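Local coordinates for protein fiber (Murine adenovirus 2, PDB 5NBH) that forms, as a trimer, the attachment fibre of the viral capsid and through its distal head domain binds N-acetylglucosamine, probably in recognising the host cell, at residues A[108-113]-A[117-122]; A[168-173]-A[207-212]; A[150-153]-A[159-162]; A[134-139]-A[203-208]. All blocks are in the same frame, centred on the assembly; numbering follows the deposited sequence. Where two conformers were deposited one is given.

How the contacts relate
Along the chain from the N terminus, contact 1 comes first. It closes a tight hairpin in the ABCJ sheet of the head. Contact 4 opens next, at 134-139 in the GHID sheet, and spans a long loop. Contact 3 is nested inside that loop and fastens 159-162 to the short strand 152-153. Contact 2 also opens within it, at 168-173. Contacts 4 and 2 then end on the same part of the chain and share G207 and N208, where the turn leads into strand 208-217. Side chains of contact 1 touch all three others. I108, M110 and F119 meet L137, F139 and I211 of the GHID sheet, so the two sheets pack on each other at the hairpin.

Contact 1 of 4, residues A[108-113]-A[117-122]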
loop_
_atom_site.group_PDB
_atom_site.type_symbol
_atom_site.label_atom_id
_atom_site.label_comp_id
_atom_site.label_asym_id
_atom_site.label_seq_id
_atom_site.Cartn_x
_atom_site.Cartn_y
_atom_site.Cartn_z
ATOM N N ILE A 108 -13.593 5.969 -3.236
ATOM C CA ILE A 108 -13.121 5.098 -2.165
ATOM C C ILE A 108 -12.358 3.909 -2.721
ATOM O O ILE A 108 -12.844 3.256 -3.669
ATOM C CB ILE A 108 -14.313 4.549 -1.372
ATOM C CG1 ILE A 108 -15.126 5.707 -0.766
ATOM C CG2 ILE A 108 -13.861 3.669 -0.233
ATOM C CD1 ILE A 108 -16.531 5.296 -0.412
ATOM N N GLN A 109 -11.198 3.613 -2.135
ATOM C CA GLN A 109 -10.487 2.361 -2.432
ATOM C C GLN A 109 -10.167 1.604 -1.149
ATOM O O GLN A 109 -9.727 2.189 -0.151
ATOM C CB GLN A 109 -9.210 2.617 -3.197
ATOM C CG GLN A 109 -9.390 3.404 -4.468
ATOM C CD GLN A 109 -9.365 4.884 -4.240
ATOM O OE1 GLN A 109 -8.544 5.393 -3.471
ATOM N NE2 GLN A 109 -10.254 5.584 -4.904
ATOM N N MET A 110 -10.393 0.297 -1.154
ATOM C CA MET A 110 -10.099 -0.544 -0.031
ATOM C C MET A 110 -9.164 -1.634 -0.552
ATOM O O MET A 110 -9.608 -2.492 -1.279
ATOM C CB MET A 110 -11.386 -1.101 0.532
ATOM C CG MET A 110 -12.396 0.004 0.781
ATOM S SD MET A 110 -13.942 -0.560 1.480
ATOM C CE MET A 110 -13.421 -1.069 3.079
ATOM N N VAL A 111 -7.898 -1.534 -0.190
ATOM C CA VAL A 111 -6.822 -2.384 -0.742
ATOM C C VAL A 111 -6.397 -3.427 0.245
ATOM O O VAL A 111 -5.875 -3.111 1.326
ATOM C CB VAL A 111 -5.592 -1.560 -1.207
ATOM C CG1 VAL A 111 -4.587 -2.473 -1.921
ATOM C CG2 VAL A 111 -6.003 -0.419 -2.122
ATOM N N ARG A 112 -6.551 -4.694 -0.143
ATOM C CA ARG A 112 -6.259 -5.811 0.718
ATOM C C ARG A 112 -4.941 -6.452 0.279
ATOM O O ARG A 112 -4.771 -6.779 -0.896
ATOM C CB ARG A 112 -7.443 -6.804 0.626
ATOM C CG ARG A 112 -7.258 -8.158 1.262
ATOM C CD ARG A 112 -7.249 -8.125 2.763
ATOM N NE ARG A 112 -6.865 -9.449 3.238
ATOM C CZ ARG A 112 -7.657 -10.379 3.771
ATOM N NH1 ARG A 112 -8.946 -10.161 4.028
ATOM N NH2 ARG A 112 -7.119 -11.547 4.091
ATOM N N PHE A 113 -4.025 -6.612 1.217
ATOM C CA PHE A 113 -2.802 -7.412 0.995
ATOM C C PHE A 113 -2.397 -8.037 2.305
ATOM O O PHE A 113 -2.475 -7.405 3.372
ATOM C CB PHE A 113 -1.663 -6.557 0.451
ATOM C CG PHE A 113 -1.626 -5.171 1.011
ATOM C CD1 PHE A 113 -1.171 -4.930 2.277
ATOM C CD2 PHE A 113 -2.021 -4.096 0.240
ATOM C CE1 PHE A 113 -1.147 -3.645 2.792
ATOM C CE2 PHE A 113 -2.008 -2.808 0.747
ATOM C CZ PHE A 113 -1.572 -2.590 2.030
ATOM N N VAL A 117 -5.909 -4.168 5.398
ATOM C CA VAL A 117 -6.690 -3.361 4.479
ATOM C C VAL A 117 -6.240 -1.902 4.580
ATOM O O VAL A 117 -6.248 -1.325 5.673
ATOM C CB VAL A 117 -8.215 -3.481 4.751
ATOM C CG1 VAL A 117 -8.978 -2.647 3.752
ATOM C CG2 VAL A 117 -8.639 -4.969 4.719
ATOM N N LEU A 118 -5.847 -1.319 3.452
ATOM C CA LEU A 118 -5.554 0.114 3.343
ATOM C C LEU A 118 -6.794 0.798 2.805
ATOM O O LEU A 118 -7.206 0.545 1.676
ATOM C CB LEU A 118 -4.340 0.347 2.408
ATOM C CG LEU A 118 -3.944 1.784 2.067
ATOM C CD1 LEU A 118 -3.664 2.602 3.289
ATOM C CD2 LEU A 118 -2.734 1.784 1.132
ATOM N N PHE A 119 -7.420 1.648 3.620
ATOM C CA PHE A 119 -8.629 2.361 3.240
ATOM C C PHE A 119 -8.243 3.767 2.815
ATOM O O PHE A 119 -7.510 4.420 3.535
ATOM C CB PHE A 119 -9.585 2.406 4.453
ATOM C CG PHE A 119 -10.844 3.190 4.224
ATOM C CD1 PHE A 119 -10.877 4.576 4.412
ATOM C CD2 PHE A 119 -11.977 2.560 3.753
ATOM C CE1 PHE A 119 -12.022 5.310 4.156
ATOM C CE2 PHE A 119 -13.128 3.289 3.517
ATOM C CZ PHE A 119 -13.148 4.656 3.718
ATOM N N ASN A 120 -8.688 4.190 1.645
ATOM C CA ASN A 120 -8.454 5.532 1.144
ATOM C C ASN A 120 -9.754 6.122 0.690
ATOM O O ASN A 120 -10.518 5.472 0.007
ATOM C CB ASN A 120 -7.513 5.518 -0.054
ATOM C CG ASN A 120 -7.133 6.910 -0.496
ATOM O OD1 ASN A 120 -6.412 7.620 0.214
ATOM N ND2 ASN A 120 -7.598 7.308 -1.693
ATOM N N ILE A 121 -9.999 7.370 1.059
ATOM C CA ILE A 121 -11.174 8.084 0.619
ATOM C C ILE A 121 -10.810 9.505 0.200
ATOM O O ILE A 121 -9.966 10.147 0.805
ATOM C CB ILE A 121 -12.292 8.089 1.702
ATOM C CG1 ILE A 121 -13.602 8.605 1.120
ATOM C CG2 ILE A 121 -11.862 8.851 2.948
ATOM C CD1 ILE A 121 -14.800 8.310 2.027
ATOM N N ASP A 122 -11.471 9.961 -0.845
ATOM C CA ASP A 122 -11.324 11.321 -1.353
ATOM C C ASP A 122 -12.708 11.920 -1.298
ATOM O O ASP A 122 -13.575 11.476 -2.030
ATOM C CB ASP A 122 -10.838 11.236 -2.785
ATOM C CG ASP A 122 -10.235 12.501 -3.242
ATOM O OD1 ASP A 122 -8.998 12.566 -3.278
ATOM O OD2 ASP A 122 -10.991 13.445 -3.493
#
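A beta hairpin joins I108-R112 to V117-I121 in the fibre head, whose sheets have ABCJ and GHID topology. Its strands are the second and third of the ABCJ sheet and run antiparallel. Q109 with N120 and V111 with L118 are hydrogen-bonded pairs. The pairs I108-I121, M110-F119 and R112-V117 are non-hydrogen-bonded. The bond from V111 N to L118 O measures 2.9 Å and is almost straight, at 175°.

I108, M110, F119 and I121 point into the sandwich, where L137 and I211 of the GHID sheet also touch F119. With its CG anti to the backbone N (chi1 176°), F119 sets its ring alongside the M110 side chain. M110 CG is 3.9 Å from F119 CD2. M110 then bends at its last torsion, which puts CE at the ring edge, in plane, 4.0 Å from the same CD2. M110 SD lies 5.5 Å from the centroid of the F119 ring, a Met-aromatic contact. I108 uses both branches: CG2 lies 3.8 Å from F119 CE2, and CG1 lies 3.8 Å from I121 CG1.

The other face carries Q109, V111, L118 and N120 and packs on neighbouring subunits. Here V111 touches F113 of the second subunit. F113 of this chain lies with CZ 4.1 Å from L118 CB and meets F113 of the third subunit edge to face. Q109 bends at its second torsion. Its OE1 accepts a hydrogen bond from N120 ND2 at 2.8 Å, in the carbonyl plane of the Q109 amide, with the two amides turned 34° apart.

Contact 2 of 4, residues A[168-173]-A[207-212]; sequences ILPTSD and GNFYIT
P170 lies over one face of the F209 ring in a CH-pi contact. P170 CD is 3.5 Å from the centroid of the F209 ring, 16° off its normal and offset toward the rim. P170 CG reaches the same end of the ring, 3.4 Å from F209 CE1. The ring is brought there by the first torsion of F209, with CG anti to the backbone N (chi1 166°).

Further apolar contacts come from the two preceding residues. The L169 side chain runs antiparallel to that of F209, and its CD2 lies 3.8 Å from F209 CB. I168 CD1 lies 4.2 Å from F209 CE2. F209 belongs to strand 208-217 of the GHID sheet, so the loop 168-173 covers a buried ring of that sheet. The rings of F139 and Y204 also meet F209, and I168 touches M110 of the ABCJ sheet.

No hydrogen bond joins the two segments. The loop has its polar anchors outside them: the carbonyl oxygens of I168, L169 and P170 bind the hydroxyls of Y230, S232 and Y204. Further on, the loop turns away from the strand. There D173 N donates to T171 OG1 at 3.2 Å, with an N-H...O angle of 164°. This is an ST turn, and T171 packs on N90 of the third subunit.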
loop_
_atom_site.group_PDB
_atom_site.type_symbol
_atom_site.label_atom_id
_atom_site.label_comp_id
_atom_site.label_asym_id
_atom_site.label_seq_id
_atom_site.Cartn_x
_atom_site.Cartn_y
_atom_site.Cartn_z
ATOM N N ILE A 168 -12.809 -7.280 2.954
ATOM C CA ILE A 168 -12.783 -5.989 3.684
ATOM C C ILE A 168 -13.261 -6.089 5.137
ATOM O O ILE A 168 -13.078 -5.154 5.872
ATOM C CB ILE A 168 -13.620 -4.894 3.001
ATOM C CG1 ILE A 168 -15.141 -5.230 3.079
ATOM C CG2 ILE A 168 -13.066 -4.597 1.620
ATOM C CD1 ILE A 168 -16.077 -4.105 2.795
ATOM N N LEU A 169 -13.835 -7.234 5.548
ATOM C CA LEU A 169 -14.524 -7.331 6.835
ATOM C C LEU A 169 -13.574 -7.530 7.978
ATOM O O LEU A 169 -12.786 -8.484 7.965
ATOM C CB LEU A 169 -15.542 -8.475 6.812
ATOM C CG LEU A 169 -16.710 -8.275 5.845
ATOM C CD1 LEU A 169 -17.453 -9.577 5.677
ATOM C CD2 LEU A 169 -17.690 -7.189 6.285
ATOM N N PRO A 170 -13.595 -6.627 8.985
ATOM C CA PRO A 170 -12.812 -6.808 10.180
ATOM C C PRO A 170 -13.547 -7.637 11.253
ATOM O O PRO A 170 -14.653 -8.072 11.012
ATOM C CB PRO A 170 -12.643 -5.371 10.660
ATOM C CG PRO A 170 -13.956 -4.759 10.355
ATOM C CD PRO A 170 -14.451 -5.423 9.100
ATOM N N THR A 171 -12.901 -7.862 12.393
ATOM C CA THR A 171 -13.501 -8.677 13.453
ATOM C C THR A 171 -14.821 -8.022 13.898
ATOM O O THR A 171 -14.886 -6.789 14.085
ATOM C CB THR A 171 -12.557 -8.913 14.664
ATOM O OG1 THR A 171 -13.270 -9.647 15.674
ATOM C CG2 THR A 171 -12.079 -7.617 15.284
ATOM N N SER A 172 -15.861 -8.848 14.033
ATOM C CA SER A 172 -17.163 -8.407 14.561
ATOM C C SER A 172 -17.296 -8.594 16.067
ATOM O O SER A 172 -18.413 -8.443 16.595
ATOM C CB SER A 172 -18.294 -9.170 13.871
ATOM O OG SER A 172 -18.185 -10.563 14.181
ATOM N N ASP A 173 -16.198 -8.919 16.749
ATOM C CA ASP A 173 -16.166 -8.969 18.216
ATOM C C ASP A 173 -16.614 -7.612 18.777
ATOM O O ASP A 173 -15.965 -6.605 18.555
ATOM C CB ASP A 173 -14.749 -9.304 18.688
ATOM C CG ASP A 173 -14.634 -9.426 20.200
ATOM O OD1 ASP A 173 -15.512 -8.908 20.946
ATOM O OD2 ASP A 173 -13.630 -10.027 20.630
ATOM N N GLY A 207 -26.347 -6.427 12.074
ATOM C CA GLY A 207 -25.794 -7.454 11.188
ATOM C C GLY A 207 -24.820 -6.937 10.127
ATOM O O GLY A 207 -24.342 -7.728 9.304
ATOM N N ASN A 208 -24.559 -5.625 10.111
ATOM C CA ASN A 208 -23.799 -4.986 9.017
ATOM C C ASN A 208 -22.546 -4.261 9.547
ATOM O O ASN A 208 -22.427 -3.967 10.726
ATOM C CB ASN A 208 -24.667 -4.050 8.219
ATOM C CG ASN A 208 -25.641 -4.777 7.313
ATOM O OD1 ASN A 208 -25.411 -5.942 6.915
ATOM N ND2 ASN A 208 -26.736 -4.128 7.022
ATOM N N PHE A 209 -21.583 -4.055 8.644
ATOM C CA PHE A 209 -20.276 -3.437 8.946
ATOM C C PHE A 209 -20.354 -1.976 8.551
ATOM O O PHE A 209 -20.784 -1.680 7.467
ATOM C CB PHE A 209 -19.191 -4.170 8.115
ATOM C CG PHE A 209 -17.860 -3.463 8.055
ATOM C CD1 PHE A 209 -17.259 -2.987 9.197
ATOM C CD2 PHE A 209 -17.167 -3.360 6.847
ATOM C CE1 PHE A 209 -16.033 -2.367 9.153
ATOM C CE2 PHE A 209 -15.922 -2.757 6.787
ATOM C CZ PHE A 209 -15.356 -2.259 7.932
ATOM N N TYR A 210 -19.986 -1.087 9.474
ATOM C CA TYR A 210 -19.970 0.338 9.292
ATOM C C TYR A 210 -18.559 0.909 9.415
ATOM O O TYR A 210 -17.819 0.606 10.353
ATOM C CB TYR A 210 -20.829 1.033 10.343
ATOM C CG TYR A 210 -22.315 0.776 10.237
ATOM C CD1 TYR A 210 -22.852 -0.488 10.545
ATOM C CD2 TYR A 210 -23.175 1.788 9.888
ATOM C CE1 TYR A 210 -24.204 -0.732 10.439
ATOM C CE2 TYR A 210 -24.561 1.565 9.804
ATOM C CZ TYR A 210 -25.066 0.300 10.084
ATOM O OH TYR A 210 -26.429 0.083 10.027
ATOM N N ILE A 211 -18.204 1.749 8.446
ATOM C CA ILE A 211 -17.079 2.667 8.553
ATOM C C ILE A 211 -17.708 4.033 8.693
ATOM O O ILE A 211 -18.409 4.525 7.773
ATOM C CB ILE A 211 -16.122 2.624 7.332
ATOM C CG1 ILE A 211 -15.542 1.239 7.199
ATOM C CG2 ILE A 211 -15.047 3.703 7.426
ATOM C CD1 ILE A 211 -14.560 1.051 6.056
ATOM N N THR A 212 -17.437 4.670 9.827
ATOM C CA THR A 212 -18.015 5.995 10.110
ATOM C C THR A 212 -16.880 6.985 10.212
ATOM O O THR A 212 -15.954 6.773 10.996
ATOM C CB THR A 212 -18.847 5.960 11.402
ATOM O OG1 THR A 212 -19.795 4.874 11.322
ATOM C CG2 THR A 212 -19.593 7.243 11.607
#

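Contact 3 of 4, residues A[150-153]-A[159-162]; sequences RMQV and EELD
The Q152 amide and the E160 carboxylate are stacked, their planes 24° apart. The two side chains cross at about a right angle, both extended beyond CG. Q152 CG lies 3.7 Å from E160 CD. The closest polar atoms of these two side chains are both acceptors, Q152 OE1 and E160 OE1, 3.3 Å apart and not bonded. R150 comes to the Q152 oxygen as well, but that bond is very short and R150 has two conformers, so it is doubtful.

Q152 and V153 form a short strand at the edge of the ABCJ sheet, where Q152 pairs with Q86 of strand 83-96. The loop 159-162 is fastened to the outer side of this strand by one direct backbone bond. L161 N donates to V153 O at 2.8 Å, with an angle of 172°. Beside it V153 CG1 packs 4.1 Å from L161 CB. V153 is buried by Y85, P165 and F167, while L161 touches T79 of the second subunit.

Water 1 bridges the two segments. It accepts from V153 N at 2.9 Å and donates to L161 O at 3.0 Å and to E160 OE2 at 2.7 Å.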
loop_
_atom_site.group_PDB
_atom_site.type_symbol
_atom_site.label_atom_id
_atom_site.label_comp_id
_atom_site.label_asym_id
_atom_site.label_seq_id
_atom_site.Cartn_x
_atom_site.Cartn_y
_atom_site.Cartn_z
ATOM N N ARG A 150 -22.456 2.205 -4.989
ATOM C CA ARG A 150 -21.877 1.158 -5.822
ATOM C C ARG A 150 -20.349 1.081 -5.642
ATOM O O ARG A 150 -19.648 2.075 -5.795
ATOM C CB ARG A 150 -22.246 1.365 -7.295
ATOM C CG ARG A 150 -21.738 0.263 -8.233
ATOM C CD ARG A 150 -22.362 0.352 -9.632
ATOM N NE ARG A 150 -21.453 -0.144 -10.673
ATOM C CZ ARG A 150 -21.059 0.573 -11.728
ATOM N NH1 ARG A 150 -21.506 1.802 -11.908
ATOM N NH2 ARG A 150 -20.225 0.056 -12.609
ATOM N N MET A 151 -19.879 -0.124 -5.326
ATOM C CA MET A 151 -18.449 -0.448 -5.301
ATOM C C MET A 151 -18.280 -1.769 -6.052
ATOM O O MET A 151 -19.241 -2.513 -6.209
ATOM C CB MET A 151 -17.909 -0.504 -3.886
ATOM C CG MET A 151 -17.995 0.858 -3.172
ATOM S SD MET A 151 -17.271 0.850 -1.512
ATOM C CE MET A 151 -15.521 0.655 -1.892
ATOM N N GLN A 152 -17.050 -2.009 -6.512
ATOM C CA GLN A 152 -16.691 -3.119 -7.394
ATOM C C GLN A 152 -15.347 -3.667 -6.964
ATOM O O GLN A 152 -14.498 -2.902 -6.551
ATOM C CB GLN A 152 -16.511 -2.582 -8.815
ATOM C CG GLN A 152 -17.818 -2.225 -9.455
ATOM C CD GLN A 152 -17.718 -1.711 -10.877
ATOM O OE1 GLN A 152 -18.738 -1.627 -11.563
ATOM N NE2 GLN A 152 -16.518 -1.382 -11.332
ATOM N N VAL A 153 -15.159 -4.981 -7.085
ATOM C CA VAL A 153 -13.830 -5.551 -6.940
ATOM C C VAL A 153 -13.163 -5.404 -8.329
ATOM O O VAL A 153 -13.715 -5.859 -9.333
ATOM C CB VAL A 153 -13.860 -7.031 -6.487
ATOM C CG1 VAL A 153 -12.436 -7.552 -6.305
ATOM C CG2 VAL A 153 -14.653 -7.223 -5.198
ATOM N N GLU A 159 -10.505 -4.531 -15.152
ATOM C CA GLU A 159 -11.785 -5.228 -15.304
ATOM C C GLU A 159 -12.360 -5.573 -13.947
ATOM O O GLU A 159 -11.614 -5.849 -13.033
ATOM C CB GLU A 159 -11.566 -6.514 -16.103
ATOM C CG GLU A 159 -11.106 -6.256 -17.539
ATOM C CD GLU A 159 -12.081 -5.374 -18.302
ATOM O OE1 GLU A 159 -13.294 -5.696 -18.285
ATOM O OE2 GLU A 159 -11.657 -4.349 -18.891
ATOM N N GLU A 160 -13.687 -5.543 -13.819
ATOM C CA GLU A 160 -14.338 -5.965 -12.590
ATOM C C GLU A 160 -14.197 -7.463 -12.429
ATOM O O GLU A 160 -14.266 -8.200 -13.423
ATOM C CB GLU A 160 -15.818 -5.518 -12.542
ATOM C CG GLU A 160 -16.521 -5.904 -11.246
ATOM C CD GLU A 160 -17.985 -5.494 -11.194
ATOM O OE1 GLU A 160 -18.463 -4.848 -12.151
ATOM O OE2 GLU A 160 -18.649 -5.831 -10.186
ATOM N N LEU A 161 -13.924 -7.907 -11.200
ATOM C CA LEU A 161 -13.721 -9.307 -10.857
ATOM C C LEU A 161 -14.986 -9.799 -10.150
ATOM O O LEU A 161 -15.590 -9.062 -9.354
ATOM C CB LEU A 161 -12.510 -9.486 -9.931
ATOM C CG LEU A 161 -11.192 -8.879 -10.398
ATOM C CD1 LEU A 161 -10.089 -9.130 -9.405
ATOM C CD2 LEU A 161 -10.846 -9.410 -11.778
ATOM N N ASP A 162 -15.391 -11.032 -10.453
ATOM C CA ASP A 162 -16.574 -11.630 -9.839
ATOM C C ASP A 162 -16.103 -12.266 -8.531
ATOM O O ASP A 162 -15.805 -13.453 -8.470
ATOM C CB ASP A 162 -17.210 -12.652 -10.799
ATOM C CG ASP A 162 -18.555 -13.166 -10.307
ATOM O OD1 ASP A 162 -19.486 -12.341 -10.135
ATOM O OD2 ASP A 162 -18.684 -14.400 -10.120
HETATM O O HOH W 1 -17.156 -6.802 -8.173
#

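Contact 4 of 4, residues A[134-139]-A[203-208]; sequences TWELQF and TYRLGN
N208 packs on F139 and Q138 at the end of the GHID sheet, where a type I' turn from R205 to N208 links two strands of a beta hairpin. The turn is closed by two backbone bonds, R205 N to N208 O and N208 N to R205 O. Strand 208-217 lies between strands 131-140 and 191-205, so R205 has to reach across it to meet E136.

The packed part is at N208. Its CB sits 3.4 Å from F139 O. With CG anti to the carbonyl carbon (chi1 -74°), the N208 amide is carried outward, toward the end of the Q138 side chain. N208 OD1 accepts from G141 N. N208 ND2 gives only a weak bond to Q138 OE1, at 3.1 Å, and Q138 has two conformers. The two amide planes are 51° apart.

The loose part is on the solvent side. R205 is exposed and touches a crystal neighbour, which may influence its pose. Its side chain is extended from CG to NE and spans Y210, with which it makes a cation-pi contact. R205 NH2 forms a salt bridge with E136 OE1 at 2.9 Å. The oxygen lies at the edge of the guanidinium, in its plane, but the nitrogen comes from above the carboxylate, 39° out of plane. E136 is about 9 Å, side chain to side chain, from N97, a residue of the N-acetylglucosamine site. Two waters bridge the ion pair. Water 2 donates to E136 OE1 at 2.7 Å and accepts from R205 NH1 at 3.0 Å. Water 3 donates to E136 OE2 at 2.7 Å and takes a weak bond from R205 NH2.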
loop_
_atom_site.group_PDB
_atom_site.type_symbol
_atom_site.label_atom_id
_atom_site.label_comp_id
_atom_site.label_asym_id
_atom_site.label_seq_id
_atom_site.Cartn_x
_atom_site.Cartn_y
_atom_site.Cartn_z
ATOM N N THR A 134 -20.676 13.778 9.557
ATOM C CA THR A 134 -20.625 12.337 9.751
ATOM C C THR A 134 -20.913 11.687 8.426
ATOM O O THR A 134 -21.980 11.899 7.849
ATOM C CB THR A 134 -21.633 11.844 10.838
ATOM O OG1 THR A 134 -21.296 12.393 12.115
ATOM C CG2 THR A 134 -21.551 10.349 10.977
ATOM N N TRP A 135 -19.940 10.907 7.927
ATOM C CA TRP A 135 -20.046 10.210 6.662
ATOM C C TRP A 135 -20.063 8.739 7.029
ATOM O O TRP A 135 -19.096 8.255 7.635
ATOM C CB TRP A 135 -18.862 10.523 5.742
ATOM C CG TRP A 135 -18.549 12.004 5.635
ATOM C CD1 TRP A 135 -17.491 12.642 6.199
ATOM C CD2 TRP A 135 -19.339 13.023 4.992
ATOM N NE1 TRP A 135 -17.549 13.976 5.931
ATOM C CE2 TRP A 135 -18.672 14.240 5.184
ATOM C CE3 TRP A 135 -20.541 13.016 4.262
ATOM C CZ2 TRP A 135 -19.156 15.447 4.672
ATOM C CZ3 TRP A 135 -21.040 14.234 3.762
ATOM C CH2 TRP A 135 -20.358 15.421 3.965
ATOM N N GLU A 136 -21.110 8.028 6.650
ATOM C CA GLU A 136 -21.299 6.641 7.083
ATOM C C GLU A 136 -21.303 5.746 5.871
ATOM O O GLU A 136 -22.079 5.976 4.940
ATOM C CB GLU A 136 -22.618 6.504 7.855
ATOM C CG GLU A 136 -22.865 5.152 8.511
ATOM C CD GLU A 136 -24.203 5.130 9.259
ATOM O OE1 GLU A 136 -24.238 5.282 10.485
ATOM O OE2 GLU A 136 -25.211 4.919 8.587
ATOM N N LEU A 137 -20.415 4.753 5.849
ATOM C CA LEU A 137 -20.441 3.673 4.834
ATOM C C LEU A 137 -20.899 2.369 5.466
ATOM O O LEU A 137 -20.378 1.969 6.475
ATOM C CB LEU A 137 -19.030 3.454 4.249
ATOM C CG LEU A 137 -18.377 4.680 3.616
ATOM C CD1 LEU A 137 -16.902 4.423 3.270
ATOM C CD2 LEU A 137 -19.186 5.090 2.403
ATOM N N GLN A 138 -21.886 1.727 4.852
ATOM C CA GLN A 138 -22.470 0.487 5.334
ATOM C C GLN A 138 -22.147 -0.619 4.333
ATOM O O GLN A 138 -22.255 -0.395 3.132
ATOM C CB GLN A 138 -23.985 0.659 5.415
ATOM C CG GLN A 138 -24.745 -0.479 6.056
ATOM C CD GLN A 138 -26.244 -0.259 6.004
ATOM O OE1 GLN A 138 -27.006 -1.159 6.321
ATOM N NE2 GLN A 138 -26.671 0.932 5.592
ATOM N N PHE A 139 -21.795 -1.779 4.849
ATOM C CA PHE A 139 -21.473 -2.942 4.053
ATOM C C PHE A 139 -22.190 -4.138 4.651
ATOM O O PHE A 139 -22.221 -4.314 5.885
ATOM C CB PHE A 139 -19.965 -3.223 4.093
ATOM C CG PHE A 139 -19.122 -2.073 3.647
ATOM C CD1 PHE A 139 -18.725 -1.099 4.559
ATOM C CD2 PHE A 139 -18.684 -1.966 2.331
ATOM C CE1 PHE A 139 -17.950 -0.034 4.164
ATOM C CE2 PHE A 139 -17.896 -0.900 1.921
ATOM C CZ PHE A 139 -17.531 0.074 2.838
ATOM N N THR A 203 -17.274 -0.447 13.067
ATOM C CA THR A 203 -18.207 -1.155 13.993
ATOM C C THR A 203 -19.093 -2.117 13.231
ATOM O O THR A 203 -19.196 -2.022 12.020
ATOM C CB THR A 203 -19.128 -0.155 14.712
ATOM O OG1 THR A 203 -19.858 0.629 13.769
ATOM C CG2 THR A 203 -18.321 0.759 15.590
ATOM N N TYR A 204 -19.765 -3.009 13.955
ATOM C CA TYR A 204 -20.891 -3.723 13.394
ATOM C C TYR A 204 -22.151 -3.382 14.218
ATOM O O TYR A 204 -22.103 -3.324 15.458
ATOM C CB TYR A 204 -20.717 -5.214 13.446
ATOM C CG TYR A 204 -19.713 -5.837 12.490
ATOM C CD1 TYR A 204 -18.343 -5.758 12.746
ATOM C CD2 TYR A 204 -20.141 -6.519 11.350
ATOM C CE1 TYR A 204 -17.420 -6.323 11.870
ATOM C CE2 TYR A 204 -19.221 -7.135 10.493
ATOM C CZ TYR A 204 -17.877 -7.038 10.771
ATOM O OH TYR A 204 -16.969 -7.657 9.936
ATOM N N ARG A 205 -23.235 -3.195 13.505
ATOM C CA ARG A 205 -24.568 -3.174 14.132
ATOM C C ARG A 205 -25.626 -3.623 13.165
ATOM O O ARG A 205 -25.483 -3.461 11.961
ATOM C CB ARG A 205 -24.877 -1.794 14.684
ATOM C CG ARG A 205 -25.121 -0.674 13.677
ATOM C CD ARG A 205 -25.640 0.549 14.438
ATOM N NE ARG A 205 -26.021 1.632 13.542
ATOM C CZ ARG A 205 -25.181 2.534 13.009
ATOM N NH1 ARG A 205 -23.882 2.517 13.285
ATOM N NH2 ARG A 205 -25.651 3.481 12.198
ATOM N N LEU A 206 -26.698 -4.224 13.697
ATOM C CA LEU A 206 -27.820 -4.631 12.866
ATOM C C LEU A 206 -27.397 -5.663 11.783
ATOM O O LEU A 206 -28.016 -5.737 10.742
ATOM C CB LEU A 206 -28.483 -3.401 12.264
ATOM C CG LEU A 206 -28.815 -2.262 13.269
ATOM C CD1 LEU A 206 -29.589 -1.156 12.576
ATOM C CD2 LEU A 206 -29.567 -2.752 14.508
ATOM N N GLY A 207 -26.347 -6.427 12.074
ATOM C CA GLY A 207 -25.794 -7.454 11.188
ATOM C C GLY A 207 -24.820 -6.937 10.127
ATOM O O GLY A 207 -24.342 -7.728 9.304
ATOM N N ASN A 208 -24.559 -5.625 10.111
ATOM C CA ASN A 208 -23.799 -4.986 9.017
ATOM C C ASN A 208 -22.546 -4.261 9.547
ATOM O O ASN A 208 -22.427 -3.967 10.726
ATOM C CB ASN A 208 -24.667 -4.050 8.219
ATOM C CG ASN A 208 -25.641 -4.777 7.313
ATOM O OD1 ASN A 208 -25.411 -5.942 6.915
ATOM N ND2 ASN A 208 -26.736 -4.128 7.022
HETATM O O HOH W 2 -22.316 4.860 12.319
HETATM O O HOH W 3 -27.408 4.679 10.183
#